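PDB 1XKN: putative peptidyl-arginine deiminase from Chlorobium tepidum, which probably hydrolyses a guanidinium group to a ureido group and ammonia, as an agmatine or protein-arginine deiminase would. Local coordinates for residues I199-D207 with N249-L259. Numbering follows the deposited sequence.
Sequences IEKVLWLGD and NYELLKTMTGL
Lys201 leaves strand 201-205 with CG turned away from its backbone N (chi1 -176°) and every later torsion extended, which carries NZ across to the loop at Thr257, while Asn249, its CG opposite the carbonyl carbon, holds its amide against the strand's exit at Gly206. NZ of Lys201 bonds to Thr257 O at 3.0 Å, approaching from above the carbonyl plane instead of along a lone pair. The same ammonium gives hydrogen bonds to two waters, one also bound by Thr257 N and the other by Gly258 O, so three acceptors grip it and tie it to the loop backbone. At the other end, Asn249 OD1 takes a nearly straight hydrogen bond from Gly206 N (2.7 Å, 168° at the hydrogen), and its ND2 reaches Asp207 O in a weak, bent one; together they fix the amide's rotation. Between these polar ends the packing is largely apolar. Leu205 CD2 lies 3.9 Å from Leu253 CG and 4.0 Å from the selenium of Met256, a selenomethionine whose bent end lays CE against the Trp204 backbone and beside Leu203 CB (3.8 Å). Leu252 CD2 rests against Trp204 O at 3.5 Å, and Leu259 CD2 packs against Lys201 CB. Leu203 and Leu205 also touch Leu169 of the adjacent, parallel strand 167-171. Helix segment 249-253 and strand 201-205 run nearly antiparallel (152°); helix end and loop flank the edge strand of the three-stranded sheet 160-162, 167-171, 201-205, consistent with the alpha/beta propeller (pentein) fold.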
# COMPACT_ATOMS: atom_id res chain seq x y z
N ILE A 199 -7.85 12.20 -10.60
CA ILE A 199 -9.06 11.40 -10.46
C ILE A 199 -10.30 12.27 -10.65
O ILE A 199 -10.22 13.51 -10.62
CB ILE A 199 -9.09 10.66 -9.10
CG1 ILE A 199 -8.82 11.62 -7.94
CG2 ILE A 199 -8.06 9.54 -9.11
CD1 ILE A 199 -10.03 12.42 -7.51
N GLU A 200 -11.44 11.63 -10.89
CA GLU A 200 -12.69 12.34 -11.14
C GLU A 200 -13.75 12.19 -10.06
O GLU A 200 -14.58 13.09 -9.87
CB GLU A 200 -13.30 11.89 -12.47
CG GLU A 200 -12.66 12.52 -13.70
CD GLU A 200 -11.23 12.09 -13.91
OE1 GLU A 200 -10.99 10.89 -14.15
OE2 GLU A 200 -10.34 12.96 -13.83
N LYS A 201 -13.75 11.06 -9.36
CA LYS A 201 -14.73 10.82 -8.32
C LYS A 201 -14.10 10.18 -7.09
O LYS A 201 -13.39 9.18 -7.20
CB LYS A 201 -15.85 9.91 -8.85
CG LYS A 201 -17.00 9.67 -7.87
CD LYS A 201 -18.08 8.80 -8.52
CE LYS A 201 -19.29 8.62 -7.61
NZ LYS A 201 -20.33 7.76 -8.26
N VAL A 202 -14.35 10.77 -5.93
CA VAL A 202 -13.84 10.24 -4.68
C VAL A 202 -14.96 9.53 -3.95
O VAL A 202 -16.02 10.10 -3.71
CB VAL A 202 -13.28 11.37 -3.78
CG1 VAL A 202 -12.74 10.77 -2.49
CG2 VAL A 202 -12.20 12.14 -4.51
N LEU A 203 -14.71 8.27 -3.60
CA LEU A 203 -15.68 7.45 -2.90
C LEU A 203 -15.27 7.38 -1.43
O LEU A 203 -14.28 6.74 -1.09
CB LEU A 203 -15.72 6.05 -3.50
CG LEU A 203 -16.04 5.94 -5.00
CD1 LEU A 203 -15.81 4.51 -5.46
CD2 LEU A 203 -17.48 6.36 -5.25
N TRP A 204 -16.05 8.02 -0.57
CA TRP A 204 -15.74 8.05 0.85
C TRP A 204 -16.39 6.98 1.71
O TRP A 204 -17.60 7.01 1.94
CB TRP A 204 -16.10 9.41 1.45
CG TRP A 204 -15.34 10.57 0.90
CD1 TRP A 204 -15.62 11.27 -0.24
CD2 TRP A 204 -14.19 11.18 1.48
NE1 TRP A 204 -14.71 12.29 -0.40
CE2 TRP A 204 -13.82 12.25 0.64
CE3 TRP A 204 -13.43 10.92 2.63
CZ2 TRP A 204 -12.72 13.07 0.92
CZ3 TRP A 204 -12.33 11.74 2.90
CH2 TRP A 204 -11.99 12.80 2.05
N LEU A 205 -15.59 6.03 2.18
CA LEU A 205 -16.09 4.99 3.07
C LEU A 205 -16.04 5.56 4.48
O LEU A 205 -15.59 6.70 4.67
CB LEU A 205 -15.23 3.73 2.97
CG LEU A 205 -15.26 3.02 1.61
CD1 LEU A 205 -14.34 1.80 1.65
CD2 LEU A 205 -16.68 2.60 1.28
N GLY A 206 -16.47 4.79 5.47
CA GLY A 206 -16.49 5.29 6.83
C GLY A 206 -15.33 5.00 7.75
O GLY A 206 -14.22 5.51 7.56
N ASP A 207 -15.59 4.19 8.77
CA ASP A 207 -14.58 3.82 9.75
C ASP A 207 -13.76 2.62 9.30
O ASP A 207 -14.15 1.89 8.39
CB ASP A 207 -15.25 3.49 11.09
CG ASP A 207 -15.85 4.71 11.76
OD1 ASP A 207 -16.69 4.54 12.66
OD2 ASP A 207 -15.46 5.84 11.40
N ASN A 249 -19.82 -0.27 5.82
CA ASN A 249 -19.09 0.01 4.59
C ASN A 249 -19.47 -0.89 3.44
O ASN A 249 -19.45 -0.47 2.28
CB ASN A 249 -17.59 -0.04 4.85
CG ASN A 249 -17.10 1.18 5.61
OD1 ASN A 249 -17.45 2.30 5.27
ND2 ASN A 249 -16.30 0.96 6.65
N TYR A 250 -19.84 -2.14 3.74
CA TYR A 250 -20.26 -3.06 2.70
C TYR A 250 -21.56 -2.56 2.10
O TYR A 250 -21.71 -2.48 0.88
CB TYR A 250 -20.47 -4.47 3.26
CG TYR A 250 -21.16 -5.40 2.28
CD1 TYR A 250 -20.48 -5.91 1.17
CD2 TYR A 250 -22.51 -5.72 2.43
CE1 TYR A 250 -21.13 -6.70 0.23
CE2 TYR A 250 -23.17 -6.51 1.49
CZ TYR A 250 -22.47 -7.00 0.39
OH TYR A 250 -23.13 -7.76 -0.55
N GLU A 251 -22.51 -2.20 2.96
CA GLU A 251 -23.79 -1.70 2.48
C GLU A 251 -23.60 -0.40 1.71
O GLU A 251 -24.28 -0.15 0.72
CB GLU A 251 -24.76 -1.49 3.65
CG GLU A 251 -25.26 -2.79 4.28
CD GLU A 251 -25.88 -3.74 3.27
OE1 GLU A 251 -26.59 -3.27 2.36
OE2 GLU A 251 -25.67 -4.97 3.39
N LEU A 252 -22.66 0.43 2.16
CA LEU A 252 -22.39 1.69 1.48
C LEU A 252 -21.86 1.39 0.07
O LEU A 252 -22.31 1.99 -0.91
CB LEU A 252 -21.36 2.51 2.25
CG LEU A 252 -20.97 3.87 1.66
CD1 LEU A 252 -22.20 4.75 1.47
CD2 LEU A 252 -19.98 4.55 2.59
N LEU A 253 -20.91 0.47 -0.03
CA LEU A 253 -20.35 0.11 -1.33
C LEU A 253 -21.42 -0.41 -2.29
O LEU A 253 -21.31 -0.22 -3.50
CB LEU A 253 -19.26 -0.95 -1.16
CG LEU A 253 -17.87 -0.40 -0.83
CD1 LEU A 253 -16.98 -1.52 -0.35
CD2 LEU A 253 -17.29 0.27 -2.07
N LYS A 254 -22.44 -1.06 -1.74
CA LYS A 254 -23.50 -1.61 -2.58
C LYS A 254 -24.39 -0.52 -3.18
O LYS A 254 -25.26 -0.81 -4.00
CB LYS A 254 -24.34 -2.60 -1.77
CG LYS A 254 -23.61 -3.91 -1.45
CD LYS A 254 -23.45 -4.78 -2.69
CE LYS A 254 -24.78 -5.39 -3.12
NZ LYS A 254 -25.32 -6.32 -2.09
N THR A 255 -24.17 0.73 -2.78
CA THR A 255 -24.95 1.85 -3.31
C THR A 255 -24.06 2.77 -4.15
O THR A 255 -24.55 3.71 -4.78
CB THR A 255 -25.57 2.72 -2.19
OG1 THR A 255 -24.54 3.46 -1.53
CG2 THR A 255 -26.30 1.84 -1.18
N MSE A 256 -22.75 2.50 -4.16
CA MSE A 256 -21.81 3.32 -4.92
C MSE A 256 -21.72 2.89 -6.37
O MSE A 256 -21.87 1.71 -6.70
CB MSE A 256 -20.43 3.26 -4.27
CG MSE A 256 -20.39 3.85 -2.88
SE MSE A 256 -18.67 3.68 -2.05
CE MSE A 256 -18.62 5.37 -1.11
N THR A 257 -21.48 3.85 -7.25
CA THR A 257 -21.40 3.56 -8.68
C THR A 257 -20.15 4.13 -9.33
O THR A 257 -19.46 4.98 -8.76
CB THR A 257 -22.60 4.16 -9.41
OG1 THR A 257 -22.63 5.58 -9.19
CG2 THR A 257 -23.89 3.55 -8.90
N GLY A 258 -19.87 3.66 -10.54
CA GLY A 258 -18.72 4.15 -11.27
C GLY A 258 -19.12 5.42 -11.98
O GLY A 258 -20.22 5.94 -11.77
N LEU A 259 -18.23 5.95 -12.82
CA LEU A 259 -18.53 7.18 -13.55
C LEU A 259 -19.75 7.00 -14.46
O LEU A 259 -20.48 7.96 -14.73
CB LEU A 259 -17.32 7.61 -14.38
CG LEU A 259 -16.02 7.84 -13.59
CD1 LEU A 259 -14.89 8.15 -14.56
CD2 LEU A 259 -16.22 8.98 -12.61
O HOH W 1 -21.55 6.59 -5.91
O HOH W 2 -21.23 8.57 -10.87